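Local coordinates for phosphoenolpyruvate-protein phosphotransferase (Coxiella burnetii, PDB 3TRC) that probably transfers a phosphoryl group from phosphoenolpyruvate to a histidine of a partner protein, this chain being its GAF domain, one piece of the full-length enzyme, at residues I80-E85 and H98-H103; E87-L92 and E143-C148; G53-M58 and G124-I129; Q25-V30 and L45-D50. All coordinates share one frame; numbering follows the deposited sequence.

From the N terminus, contact 4 comes first: helix 23-37 is followed by strand 42-49, packed against it, and the short loop between them closes before any other contact opens. Contact 3 then starts on strand 54-61 and does not close until strand 125-134, two strands that flank 42-49 in the sheet. Within that long excursion lies all of contact 1, which joins helix 78-86 to the loop before strand 114-122. Contact 2 opens between the halves of contact 1 and closes on helix 142-164, beyond contact 3, and so crosses both. Contacts 1 and 3 share the sodium ion; contacts 2, 3 and 4 all reach the same antiparallel sheet.

Contact 1 of 4, residues I80-E85 and H98-H103; sequences IGLVGE and HPAYKH. With NA (sodium ion), chain C; PO4 (phosphate ion), chain B.
Leu-82 and His-98 meet because both side chains swing the same way at the first torsion: each CG stands opposite the residue's own amide nitrogen (chi1 -171° and -167°), which sends the leucine out from helix 78-86 and the imidazole out from the loop toward it. The two cross nearly perpendicularly, with Leu-82 CD2 3.8 Å from His-98 CE1, approaching the ring obliquely. The same methyl, Leu-82 CD2, lies 4.3 Å from Ala-100 CB, so one branch of the leucine does all the touching. The ring is held from its own side as well. Ala-100 N donates to His-98 ND1 over 3.0 Å, close to the ring plane, within the type I turn running from His-98 to Tyr-101, and Pro-99 CD sits above one ring face, displaced toward its rim.

A phosphate ion, probably from the crystallisation liquor, spans the two segments where their side chains part. Ile-80 N, in the first turn of the helix, gives a nearly straight bond of 2.9 Å to phosphate O3, and Lys-102 N one of 2.9 Å to phosphate O4; Leu-79 N and Arg-104 NH1 also bond to it. Farther along the helix, Gly-81 O and Glu-85 OE2 face the sodium ion, each 2.9 Å away, with Tyr-55 OH as another ligand.

Because ND1 accepts a bond, a neutral imidazole would carry its proton on NE2. The anion at the amino end of helix 78-86, met by backbone N-H groups, should be favoured by the helix dipole; in the crystal at least, it adds a polar bridge to the small apolar touch.

Contact 2 of 4, residues E87-L92 and E143-C148; sequences EEPINL and EEEAFC
Glu-145 of helix 142-164 reaches across to Pro-89 and Asn-91 by an almost fully stretched chain. At its root CB points toward the strand, and with CG opposite the backbone nitrogen (chi1 -176°) the methylenes CB and CG act as a spacer that carries the carboxylate clear of the helix. CD arrives between the two partners, 4.1 Å from Pro-89 CB and as far from Asn-91 ND2. The oxygens then divide the work. OE1 accepts a hydrogen bond of 3.0 Å from Asn-91 ND2, nearly straight at 170°; the donor comes in on the anti side of the carboxylate and somewhat out of its plane, while OE1 itself lies almost within the plane of the asparagine amide. OE2 rests on carbon instead, 3.5 Å from Pro-89 CB and 3.6 Å from Pro-89 CG, the proline ring running across the glutamate at about a right angle.

The carboxylate and amide planes are inclined by 60°, and a single N-H to oxygen bond links them. Asn-91 ND2 also donates to Phe-140 O, in the loop just ahead of the helix, so this nitrogen ties the strand to both the helix and its approach. The two bonds of ND2, with OD1 also bonded elsewhere, help fix the rotation of the amide.

Nearby, Cys-148 packs on Leu-116 and Ile-118, while Ile-90 turns away to helix 78-86. Ala-146 and Glu-143 touch Leu-7 and Met-4 of the second subunit. The arrangement is that of a GAF domain: an outer strand of the antiparallel sheet, 90-92, pinned to the long C-terminal helix that packs against one face of that sheet.

Contact 3 of 4, residues G53-M58 and G124-I129; sequences GEYVLM and GELLGI. With NA (sodium ion), chain C.
The phenol ring of Tyr-55 has Leu-126 CD2 at its edge, 3.4 Å from the hydroxyl oxygen OH and 4.1 Å from CE1 of the tyrosine, with the two side chains roughly perpendicular. Sodium also lies at the edge, in the ring plane, 2.7 Å from Tyr-55 OH. Ile-129, which has an alternate conformer, approaches the ring obliquely and brings its CG1 3.7 Å from Tyr-55 CE1. The ring of Phe-75 also meets that of Tyr-55, with planes at about 55°.

The strands involved, 54-61 and 125-134, both belong to the antiparallel sheet of the GAF fold, where strand 42-49 runs between them, so Tyr-55 must reach past its neighbour. Strand 125-134 has a classic beta bulge, Leu-127 and Gly-128 together facing Ile-120; Leu-126 and Ile-129, on either side of that pair, both point toward the tyrosine, whereas Leu-127 turns to helix 142-164. With CG opposite the carbonyl carbon (chi1 -62°), the Tyr-55 ring is directed to the metal, which Gly-81 O and Glu-85 OE2 also bind.

Contact 4 of 4, residues Q25-V30 and L45-D50; sequences QALKLV and LFICDD
Leu-27 of helix 23-37 lies against Leu-45 and Ile-47 of strand 42-49, an instance of the helix-on-sheet packing of a GAF domain, in which helices cover one face of the antiparallel sheet. The strand is an interior one, bordered by 54-61 and 125-134.

Across the interface the interaction is purely apolar, and the two branches of Leu-27 share it unequally. CD1 reaches Ile-47 CD1 at 4.1 Å, CD2 presses on Leu-45 CD1, and both Leu-27 methyls lie 4.2 Å from Leu-45 CD2. The leucine crosses both strand side chains at about a right angle, laying its fork over residues two apart, which leave the same face of the strand, whereas Phe-46 between them turns the other way. Leu-45 places CG opposite the amide nitrogen (chi1 -164°), a choice that brings its two methyls up to the helix. Val-30, one turn on, also faces the strand and packs on Ile-13 and Val-17 of helix 3-19 and on Leu-151 and Leu-155 of helix 142-164; Leu-155 touches Leu-45 as well.

Backbone hydrogen bonds hold the helix internally and tie the strand to its two neighbours. Leu-29 N and Val-30 N continue the helix by bonding to Gln-25 O and Ala-26 O, while Ile-47 pairs with Val-56 and Phe-46 with Ile-129.

Charge lies at the margins: Asp-49 OD2 forms a salt bridge with Arg-72 NH1, away from the leucines. At the centre, Leu-27 CD2 and Leu-45 CD1 are only 3.4 Å apart, closer than methyl carbons usually come.

Contact 1 of 4, residues I80-E85 and H98-H103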
loop_
_atom_site.group_PDB
_atom_site.type_symbol
_atom_site.label_atom_id
_atom_site.label_comp_id
_atom_site.label_asym_id
_atom_site.label_seq_id
_atom_site.Cartn_x
_atom_site.Cartn_y
_atom_site.Cartn_z
ATOM N N ILE A 80 -10.095 16.633 15.744
ATOM C CA ILE A 80 -9.486 16.499 14.427
ATOM C C ILE A 80 -8.256 17.404 14.304
ATOM O O ILE A 80 -7.217 16.992 13.777
ATOM C CB ILE A 80 -10.516 16.742 13.303
ATOM C CG1 ILE A 80 -11.532 15.597 13.306
ATOM C CG2 ILE A 80 -9.832 16.852 11.953
ATOM C CD1 ILE A 80 -12.733 15.797 12.400
ATOM N N GLY A 81 -8.370 18.626 14.819
ATOM C CA GLY A 81 -7.231 19.525 14.892
ATOM C C GLY A 81 -6.093 18.926 15.698
ATOM O O GLY A 81 -4.923 19.067 15.348
ATOM N N LEU A 82 -6.429 18.236 16.782
ATOM C CA LEU A 82 -5.396 17.641 17.621
ATOM C C LEU A 82 -4.639 16.541 16.872
ATOM O O LEU A 82 -3.417 16.442 16.978
ATOM C CB LEU A 82 -5.999 17.125 18.927
ATOM C CG LEU A 82 -5.020 16.657 20.001
ATOM C CD1 LEU A 82 -4.008 17.755 20.338
ATOM C CD2 LEU A 82 -5.781 16.205 21.242
ATOM N N VAL A 83 -5.359 15.727 16.100
ATOM C CA VAL A 83 -4.707 14.729 15.257
ATOM C C VAL A 83 -3.704 15.405 14.316
ATOM O O VAL A 83 -2.571 14.953 14.163
ATOM C CB VAL A 83 -5.721 13.956 14.390
ATOM C CG1 VAL A 83 -4.994 13.017 13.434
ATOM C CG2 VAL A 83 -6.725 13.201 15.262
ATOM N N GLY A 84 -4.126 16.499 13.689
ATOM C CA GLY A 84 -3.256 17.198 12.758
ATOM C C GLY A 84 -1.993 17.769 13.383
ATOM O O GLY A 84 -0.931 17.768 12.767
ATOM N N GLU A 85 -2.102 18.269 14.608
ATOM C CA GLU A 85 -0.954 18.877 15.269
ATOM C C GLU A 85 -0.024 17.845 15.888
ATOM O O GLU A 85 1.188 18.036 15.926
ATOM C CB GLU A 85 -1.412 19.879 16.325
ATOM C CG GLU A 85 -2.158 21.057 15.740
ATOM C CD GLU A 85 -1.343 21.823 14.714
ATOM O OE1 GLU A 85 -0.124 22.005 14.915
ATOM O OE2 GLU A 85 -1.922 22.267 13.704
ATOM N N HIS A 98 -13.699 13.253 25.229
ATOM C CA HIS A 98 -12.374 13.863 25.162
ATOM C C HIS A 98 -12.501 15.369 25.321
ATOM O O HIS A 98 -13.388 15.979 24.729
ATOM C CB HIS A 98 -11.687 13.531 23.833
ATOM C CG HIS A 98 -10.223 13.858 23.809
ATOM N ND1 HIS A 98 -9.745 15.142 23.661
ATOM C CD2 HIS A 98 -9.133 13.060 23.905
ATOM C CE1 HIS A 98 -8.423 15.123 23.675
ATOM N NE2 HIS A 98 -8.027 13.872 23.824
ATOM N N PRO A 99 -11.618 15.971 26.129
ATOM C CA PRO A 99 -11.650 17.408 26.429
ATOM C C PRO A 99 -11.565 18.301 25.191
ATOM O O PRO A 99 -12.021 19.444 25.240
ATOM C CB PRO A 99 -10.405 17.608 27.298
ATOM C CG PRO A 99 -10.155 16.280 27.914
ATOM C CD PRO A 99 -10.549 15.277 26.867
ATOM N N ALA A 100 -10.990 17.794 24.103
ATOM C CA ALA A 100 -10.795 18.604 22.903
ATOM C C ALA A 100 -11.985 18.524 21.954
ATOM O O ALA A 100 -12.103 19.327 21.028
ATOM C CB ALA A 100 -9.519 18.189 22.181
ATOM N N TYR A 101 -12.864 17.556 22.188
ATOM C CA TYR A 101 -13.990 17.311 21.291
ATOM C C TYR A 101 -14.984 18.471 21.246
ATOM O O TYR A 101 -15.389 18.998 22.282
ATOM C CB TYR A 101 -14.707 16.016 21.682
ATOM C CG TYR A 101 -15.773 15.572 20.703
ATOM C CD1 TYR A 101 -15.448 14.803 19.594
ATOM C CD2 TYR A 101 -17.104 15.907 20.899
ATOM C CE1 TYR A 101 -16.423 14.386 18.700
ATOM C CE2 TYR A 101 -18.085 15.500 20.013
ATOM C CZ TYR A 101 -17.741 14.738 18.918
ATOM O OH TYR A 101 -18.713 14.329 18.033
ATOM N N LYS A 102 -15.375 18.859 20.037
ATOM C CA LYS A 102 -16.373 19.908 19.852
ATOM C C LYS A 102 -17.683 19.304 19.359
ATOM O O LYS A 102 -17.767 18.819 18.231
ATOM C CB LYS A 102 -15.864 20.963 18.866
ATOM C CG LYS A 102 -14.639 21.728 19.355
ATOM C CD LYS A 102 -13.923 22.427 18.208
ATOM C CE LYS A 102 -14.122 23.932 18.248
ATOM N NZ LYS A 102 -15.557 24.314 18.161
ATOM N N HIS A 103 -18.706 19.332 20.207
ATOM C CA HIS A 103 -19.981 18.702 19.873
ATOM C C HIS A 103 -20.849 19.605 18.999
ATOM O O HIS A 103 -21.120 20.753 19.349
ATOM C CB HIS A 103 -20.733 18.301 21.144
ATOM C CG HIS A 103 -21.916 17.419 20.892
ATOM N ND1 HIS A 103 -23.184 17.727 21.333
ATOM C CD2 HIS A 103 -22.021 16.239 20.236
ATOM C CE1 HIS A 103 -24.020 16.772 20.964
ATOM N NE2 HIS A 103 -23.340 15.858 20.297
HETATM NA NA NA C . -4.447 20.993 13.237
HETATM P P PO4 B . -13.922 18.193 16.439
HETATM O O1 PO4 B . -14.155 19.664 16.213
HETATM O O2 PO4 B . -15.162 17.416 16.049
HETATM O O3 PO4 B . -12.756 17.708 15.621
HETATM O O4 PO4 B . -13.648 17.934 17.900
#

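Contact 2 of 4, residues E87-L92 and E143-C148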
loop_
_atom_site.group_PDB
_atom_site.type_symbol
_atom_site.label_atom_id
_atom_site.label_comp_id
_atom_site.label_asym_id
_atom_site.label_seq_id
_atom_site.Cartn_x
_atom_site.Cartn_y
_atom_site.Cartn_z
ATOM N N GLU A 87 0.392 14.926 14.632
ATOM C CA GLU A 87 0.887 14.100 13.539
ATOM C C GLU A 87 1.013 12.646 13.997
ATOM O O GLU A 87 1.936 11.938 13.607
ATOM C CB GLU A 87 2.212 14.646 12.993
ATOM C CG GLU A 87 2.051 16.014 12.338
ATOM C CD GLU A 87 3.301 16.510 11.644
ATOM O OE1 GLU A 87 4.360 15.857 11.759
ATOM O OE2 GLU A 87 3.221 17.564 10.977
ATOM N N GLU A 88 0.067 12.229 14.836
ATOM C CA GLU A 88 -0.023 10.860 15.335
ATOM C C GLU A 88 -1.485 10.464 15.358
ATOM O O GLU A 88 -2.360 11.323 15.470
ATOM C CB GLU A 88 0.477 10.759 16.776
ATOM C CG GLU A 88 1.885 11.220 17.047
ATOM C CD GLU A 88 2.184 11.211 18.538
ATOM O OE1 GLU A 88 1.239 10.979 19.328
ATOM O OE2 GLU A 88 3.353 11.431 18.921
ATOM N N PRO A 89 -1.768 9.156 15.268
ATOM C CA PRO A 89 -3.169 8.749 15.391
ATOM C C PRO A 89 -3.742 9.015 16.780
ATOM O O PRO A 89 -3.032 8.939 17.787
ATOM C CB PRO A 89 -3.121 7.239 15.115
ATOM C CG PRO A 89 -1.860 7.033 14.337
ATOM C CD PRO A 89 -0.894 8.041 14.877
ATOM N N ILE A 90 -5.030 9.338 16.821
ATOM C CA ILE A 90 -5.778 9.379 18.066
ATOM C C ILE A 90 -6.879 8.327 17.961
ATOM O O ILE A 90 -7.709 8.363 17.050
ATOM C CB ILE A 90 -6.373 10.773 18.347
ATOM C CG1 ILE A 90 -5.253 11.817 18.436
ATOM C CG2 ILE A 90 -7.178 10.755 19.640
ATOM C CD1 ILE A 90 -5.740 13.218 18.789
ATOM N N ASN A 91 -6.856 7.379 18.890
ATOM C CA ASN A 91 -7.738 6.215 18.878
ATOM C C ASN A 91 -8.489 6.167 20.203
ATOM O O ASN A 91 -7.890 5.914 21.256
ATOM C CB ASN A 91 -6.869 4.966 18.705
ATOM C CG ASN A 91 -7.667 3.703 18.440
ATOM O OD1 ASN A 91 -8.856 3.623 18.721
ATOM N ND2 ASN A 91 -6.989 2.693 17.899
ATOM N N LEU A 92 -9.793 6.422 20.162
ATOM C CA LEU A 92 -10.589 6.550 21.382
ATOM C C LEU A 92 -11.847 5.693 21.335
ATOM O O LEU A 92 -12.397 5.442 20.266
ATOM C CB LEU A 92 -10.994 8.012 21.584
ATOM C CG LEU A 92 -9.859 9.033 21.547
ATOM C CD1 LEU A 92 -10.404 10.455 21.431
ATOM C CD2 LEU A 92 -8.968 8.883 22.765
ATOM N N GLU A 143 -4.927 -4.100 14.547
ATOM C CA GLU A 143 -4.870 -4.355 13.110
ATOM C C GLU A 143 -5.678 -3.322 12.326
ATOM O O GLU A 143 -5.360 -3.020 11.176
ATOM C CB GLU A 143 -5.332 -5.776 12.767
ATOM C CG GLU A 143 -6.818 -6.062 13.030
ATOM C CD GLU A 143 -7.111 -6.522 14.454
ATOM O OE1 GLU A 143 -6.313 -6.241 15.376
ATOM O OE2 GLU A 143 -8.153 -7.179 14.652
ATOM N N GLU A 144 -6.716 -2.777 12.956
ATOM C CA GLU A 144 -7.522 -1.755 12.314
ATOM C C GLU A 144 -6.706 -0.483 12.163
ATOM O O GLU A 144 -6.713 0.149 11.116
ATOM C CB GLU A 144 -8.773 -1.456 13.134
ATOM C CG GLU A 144 -9.705 -2.643 13.311
ATOM C CD GLU A 144 -11.024 -2.217 13.932
ATOM O OE1 GLU A 144 -11.897 -1.756 13.168
ATOM O OE2 GLU A 144 -11.170 -2.321 15.172
ATOM N N GLU A 145 -6.009 -0.103 13.226
ATOM C CA GLU A 145 -5.192 1.097 13.173
ATOM C C GLU A 145 -4.050 0.926 12.166
ATOM O O GLU A 145 -3.814 1.807 11.350
ATOM C CB GLU A 145 -4.662 1.477 14.559
ATOM C CG GLU A 145 -3.873 2.777 14.548
ATOM C CD GLU A 145 -3.424 3.222 15.926
ATOM O OE1 GLU A 145 -4.111 2.904 16.918
ATOM O OE2 GLU A 145 -2.379 3.903 16.007
ATOM N N ALA A 146 -3.366 -0.216 12.210
ATOM C CA ALA A 146 -2.264 -0.482 11.287
ATOM C C ALA A 146 -2.736 -0.439 9.833
ATOM O O ALA A 146 -2.067 0.118 8.957
ATOM C CB ALA A 146 -1.618 -1.826 11.607
ATOM N N PHE A 147 -3.895 -1.028 9.582
ATOM C CA PHE A 147 -4.510 -0.991 8.266
ATOM C C PHE A 147 -4.757 0.444 7.811
ATOM O O PHE A 147 -4.375 0.836 6.708
ATOM C CB PHE A 147 -5.830 -1.753 8.299
ATOM C CG PHE A 147 -6.673 -1.549 7.086
ATOM C CD1 PHE A 147 -6.405 -2.236 5.919
ATOM C CD2 PHE A 147 -7.735 -0.666 7.113
ATOM C CE1 PHE A 147 -7.182 -2.045 4.800
ATOM C CE2 PHE A 147 -8.510 -0.475 6.000
ATOM C CZ PHE A 147 -8.238 -1.162 4.843
ATOM N N CYS A 148 -5.399 1.222 8.669
ATOM C CA CYS A 148 -5.743 2.598 8.325
ATOM C C CYS A 148 -4.511 3.492 8.155
ATOM O O CYS A 148 -4.484 4.370 7.290
ATOM C CB CYS A 148 -6.705 3.180 9.366
ATOM S SG CYS A 148 -8.379 2.519 9.341
#

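Contact 3 of 4, residues G53-M58 and G124-I129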
loop_
_atom_site.group_PDB
_atom_site.type_symbol
_atom_site.label_atom_id
_atom_site.label_comp_id
_atom_site.label_asym_id
_atom_site.label_seq_id
_atom_site.Cartn_x
_atom_site.Cartn_y
_atom_site.Cartn_z
ATOM N N GLY A 53 -6.069 28.134 6.506
ATOM C CA GLY A 53 -5.805 27.481 7.777
ATOM C C GLY A 53 -6.964 26.624 8.249
ATOM O O GLY A 53 -7.339 26.645 9.426
ATOM N N GLU A 54 -7.536 25.865 7.320
ATOM C CA GLU A 54 -8.684 25.015 7.603
ATOM C C GLU A 54 -8.550 23.664 6.924
ATOM O O GLU A 54 -7.972 23.553 5.845
ATOM C CB GLU A 54 -9.970 25.674 7.095
ATOM C CG GLU A 54 -10.322 26.988 7.756
ATOM C CD GLU A 54 -11.424 27.733 7.022
ATOM O OE1 GLU A 54 -11.480 27.665 5.773
ATOM O OE2 GLU A 54 -12.238 28.390 7.699
ATOM N N TYR A 55 -9.094 22.643 7.571
ATOM C CA TYR A 55 -9.316 21.355 6.939
ATOM C C TYR A 55 -10.625 21.420 6.180
ATOM O O TYR A 55 -11.614 21.917 6.707
ATOM C CB TYR A 55 -9.433 20.279 8.008
ATOM C CG TYR A 55 -8.188 20.148 8.826
ATOM C CD1 TYR A 55 -7.055 19.589 8.264
ATOM C CD2 TYR A 55 -8.137 20.581 10.143
ATOM C CE1 TYR A 55 -5.909 19.450 8.970
ATOM C CE2 TYR A 55 -6.963 20.452 10.875
ATOM C CZ TYR A 55 -5.854 19.876 10.262
ATOM O OH TYR A 55 -4.660 19.697 10.907
ATOM N N VAL A 56 -10.636 20.910 4.954
ATOM C CA VAL A 56 -11.862 20.884 4.158
ATOM C C VAL A 56 -12.313 19.452 3.921
ATOM O O VAL A 56 -11.530 18.615 3.490
ATOM C CB VAL A 56 -11.645 21.553 2.790
ATOM C CG1 VAL A 56 -12.964 21.610 2.019
ATOM C CG2 VAL A 56 -11.072 22.943 2.975
ATOM N N LEU A 57 -13.573 19.157 4.215
ATOM C CA LEU A 57 -14.081 17.812 3.971
ATOM C C LEU A 57 -14.086 17.540 2.472
ATOM O O LEU A 57 -14.650 18.317 1.695
ATOM C CB LEU A 57 -15.493 17.669 4.534
ATOM C CG LEU A 57 -16.118 16.291 4.332
ATOM C CD1 LEU A 57 -15.384 15.249 5.175
ATOM C CD2 LEU A 57 -17.601 16.335 4.698
HETATM N N MSE A 58 -13.460 16.443 2.055
HETATM C CA MSE A 58 -13.360 16.141 0.623
HETATM C C MSE A 58 -14.015 14.818 0.210
HETATM O O MSE A 58 -14.218 14.559 -0.978
HETATM C CB MSE A 58 -11.898 16.223 0.158
HETATM C CG MSE A 58 -11.334 17.653 0.152
HETATM SE SE MSE A 58 -12.324 18.900 -0.988
HETATM C CE MSE A 58 -11.772 18.183 -2.710
ATOM N N GLY A 124 6.718 14.054 5.846
ATOM C CA GLY A 124 6.769 15.039 6.912
ATOM C C GLY A 124 5.836 16.228 6.769
ATOM O O GLY A 124 5.740 17.056 7.678
ATOM N N GLU A 125 5.147 16.323 5.635
ATOM C CA GLU A 125 4.198 17.408 5.408
ATOM C C GLU A 125 2.761 16.917 5.582
ATOM O O GLU A 125 2.325 16.023 4.862
ATOM C CB GLU A 125 4.373 17.988 4.002
ATOM C CG GLU A 125 3.452 19.165 3.696
ATOM C CD GLU A 125 3.526 19.623 2.247
ATOM O OE1 GLU A 125 4.261 18.999 1.451
ATOM O OE2 GLU A 125 2.840 20.609 1.900
ATOM N N LEU A 126 2.030 17.503 6.529
ATOM C CA LEU A 126 0.620 17.157 6.732
ATOM C C LEU A 126 -0.238 17.612 5.558
ATOM O O LEU A 126 -0.267 18.797 5.227
ATOM C CB LEU A 126 0.081 17.783 8.020
ATOM C CG LEU A 126 -1.362 17.409 8.363
ATOM C CD1 LEU A 126 -1.417 15.968 8.858
ATOM C CD2 LEU A 126 -1.955 18.364 9.395
ATOM N N LEU A 127 -0.955 16.673 4.943
ATOM C CA LEU A 127 -1.787 16.991 3.785
ATOM C C LEU A 127 -3.273 16.887 4.095
ATOM O O LEU A 127 -4.105 17.437 3.374
ATOM C CB LEU A 127 -1.472 16.047 2.623
ATOM C CG LEU A 127 -0.043 16.084 2.092
ATOM C CD1 LEU A 127 0.077 15.206 0.852
ATOM C CD2 LEU A 127 0.379 17.519 1.790
ATOM N N GLY A 128 -3.610 16.148 5.140
ATOM C CA GLY A 128 -5.006 15.962 5.468
ATOM C C GLY A 128 -5.197 15.062 6.662
ATOM O O GLY A 128 -4.239 14.731 7.367
ATOM N N ILE A 129 -6.446 14.667 6.885
ATOM C CA ILE A 129 -6.803 13.814 8.009
ATOM C C ILE A 129 -7.838 12.792 7.583
ATOM O O ILE A 129 -8.796 13.120 6.882
ATOM C CB ILE A 129 -7.416 14.623 9.161
ATOM C CG1 ILE A 129 -6.580 15.870 9.461
ATOM C CG2 ILE A 129 -7.569 13.741 10.398
ATOM C CD1 ILE A 129 -5.312 15.586 10.233
HETATM NA NA NA C . -4.447 20.993 13.237
#

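Contact 4 of 4, residues Q25-V30 and L45-D50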
loop_
_atom_site.group_PDB
_atom_site.type_symbol
_atom_site.label_atom_id
_atom_site.label_comp_id
_atom_site.label_asym_id
_atom_site.label_seq_id
_atom_site.Cartn_x
_atom_site.Cartn_y
_atom_site.Cartn_z
ATOM N N GLN A 25 -12.229 10.282 -7.102
ATOM C CA GLN A 25 -12.737 8.922 -7.126
ATOM C C GLN A 25 -12.005 8.036 -6.122
ATOM O O GLN A 25 -12.618 7.180 -5.485
ATOM C CB GLN A 25 -12.655 8.330 -8.535
ATOM C CG GLN A 25 -13.829 8.692 -9.409
ATOM C CD GLN A 25 -15.132 8.128 -8.875
ATOM O OE1 GLN A 25 -15.967 8.858 -8.345
ATOM N NE2 GLN A 25 -15.308 6.820 -9.008
ATOM N N ALA A 26 -10.699 8.239 -5.978
ATOM C CA ALA A 26 -9.928 7.441 -5.027
ATOM C C ALA A 26 -10.391 7.708 -3.602
ATOM O O ALA A 26 -10.566 6.781 -2.813
ATOM C CB ALA A 26 -8.443 7.720 -5.162
ATOM N N LEU A 27 -10.596 8.980 -3.281
ATOM C CA LEU A 27 -11.012 9.359 -1.938
ATOM C C LEU A 27 -12.400 8.812 -1.636
ATOM O O LEU A 27 -12.654 8.299 -0.548
ATOM C CB LEU A 27 -11.009 10.884 -1.788
ATOM C CG LEU A 27 -9.673 11.575 -2.077
ATOM C CD1 LEU A 27 -9.769 13.072 -1.799
ATOM C CD2 LEU A 27 -8.563 10.942 -1.262
ATOM N N LYS A 28 -13.300 8.919 -2.606
ATOM C CA LYS A 28 -14.677 8.491 -2.385
ATOM C C LYS A 28 -14.742 6.977 -2.226
ATOM O O LYS A 28 -15.542 6.453 -1.452
ATOM C CB LYS A 28 -15.584 8.979 -3.514
ATOM C CG LYS A 28 -15.597 10.495 -3.631
ATOM C CD LYS A 28 -16.838 11.022 -4.322
ATOM C CE LYS A 28 -16.895 12.539 -4.191
ATOM N NZ LYS A 28 -16.510 12.984 -2.814
ATOM N N LEU A 29 -13.874 6.285 -2.954
ATOM C CA LEU A 29 -13.790 4.834 -2.904
ATOM C C LEU A 29 -13.338 4.393 -1.519
ATOM O O LEU A 29 -13.903 3.474 -0.919
ATOM C CB LEU A 29 -12.797 4.371 -3.970
ATOM C CG LEU A 29 -12.282 2.944 -4.120
ATOM C CD1 LEU A 29 -11.542 2.852 -5.447
ATOM C CD2 LEU A 29 -11.372 2.549 -2.972
ATOM N N VAL A 30 -12.318 5.072 -1.009
ATOM C CA VAL A 30 -11.745 4.747 0.289
ATOM C C VAL A 30 -12.738 4.880 1.451
ATOM O O VAL A 30 -12.859 3.969 2.265
ATOM C CB VAL A 30 -10.462 5.567 0.541
ATOM C CG1 VAL A 30 -10.002 5.421 1.980
ATOM C CG2 VAL A 30 -9.369 5.130 -0.437
ATOM N N LEU A 45 -12.703 12.113 4.924
ATOM C CA LEU A 45 -11.352 12.490 4.541
ATOM C C LEU A 45 -11.314 13.999 4.358
ATOM O O LEU A 45 -12.118 14.560 3.617
ATOM C CB LEU A 45 -10.947 11.764 3.253
ATOM C CG LEU A 45 -9.454 11.746 2.922
ATOM C CD1 LEU A 45 -9.119 10.564 2.025
ATOM C CD2 LEU A 45 -9.023 13.057 2.287
ATOM N N PHE A 46 -10.400 14.645 5.076
ATOM C CA PHE A 46 -10.240 16.089 5.020
ATOM C C PHE A 46 -8.919 16.399 4.355
ATOM O O PHE A 46 -7.936 15.681 4.548
ATOM C CB PHE A 46 -10.216 16.686 6.431
ATOM C CG PHE A 46 -11.528 16.599 7.159
ATOM C CD1 PHE A 46 -11.868 15.467 7.876
ATOM C CD2 PHE A 46 -12.413 17.670 7.142
ATOM C CE1 PHE A 46 -13.076 15.394 8.561
ATOM C CE2 PHE A 46 -13.622 17.604 7.813
ATOM C CZ PHE A 46 -13.955 16.474 8.526
ATOM N N ILE A 47 -8.886 17.476 3.583
ATOM C CA ILE A 47 -7.632 17.929 2.998
ATOM C C ILE A 47 -7.296 19.322 3.521
ATOM O O ILE A 47 -8.182 20.163 3.687
ATOM C CB ILE A 47 -7.694 17.908 1.458
ATOM C CG1 ILE A 47 -7.855 16.464 0.967
ATOM C CG2 ILE A 47 -6.435 18.512 0.860
ATOM C CD1 ILE A 47 -7.660 16.303 -0.529
ATOM N N CYS A 48 -6.015 19.555 3.803
ATOM C CA CYS A 48 -5.577 20.859 4.294
ATOM C C CYS A 48 -5.725 21.952 3.248
ATOM O O CYS A 48 -5.340 21.777 2.088
ATOM C CB CYS A 48 -4.115 20.800 4.727
ATOM S SG CYS A 48 -3.810 19.722 6.113
ATOM N N ASP A 49 -6.279 23.082 3.678
ATOM C CA ASP A 49 -6.334 24.303 2.877
ATOM C C ASP A 49 -5.429 25.293 3.593
ATOM O O ASP A 49 -5.876 26.044 4.456
ATOM C CB ASP A 49 -7.775 24.829 2.817
ATOM C CG ASP A 49 -7.924 26.051 1.925
ATOM O OD1 ASP A 49 -6.899 26.586 1.451
ATOM O OD2 ASP A 49 -9.075 26.481 1.703
ATOM N N ASP A 50 -4.143 25.269 3.254
ATOM C CA ASP A 50 -3.150 26.017 4.012
ATOM C C ASP A 50 -3.360 27.529 3.977
ATOM O O ASP A 50 -3.081 28.207 4.958
ATOM C CB ASP A 50 -1.729 25.639 3.579
ATOM C CG ASP A 50 -1.366 24.209 3.961
ATOM O OD1 ASP A 50 -1.846 23.731 5.005
ATOM O OD2 ASP A 50 -0.597 23.562 3.223
#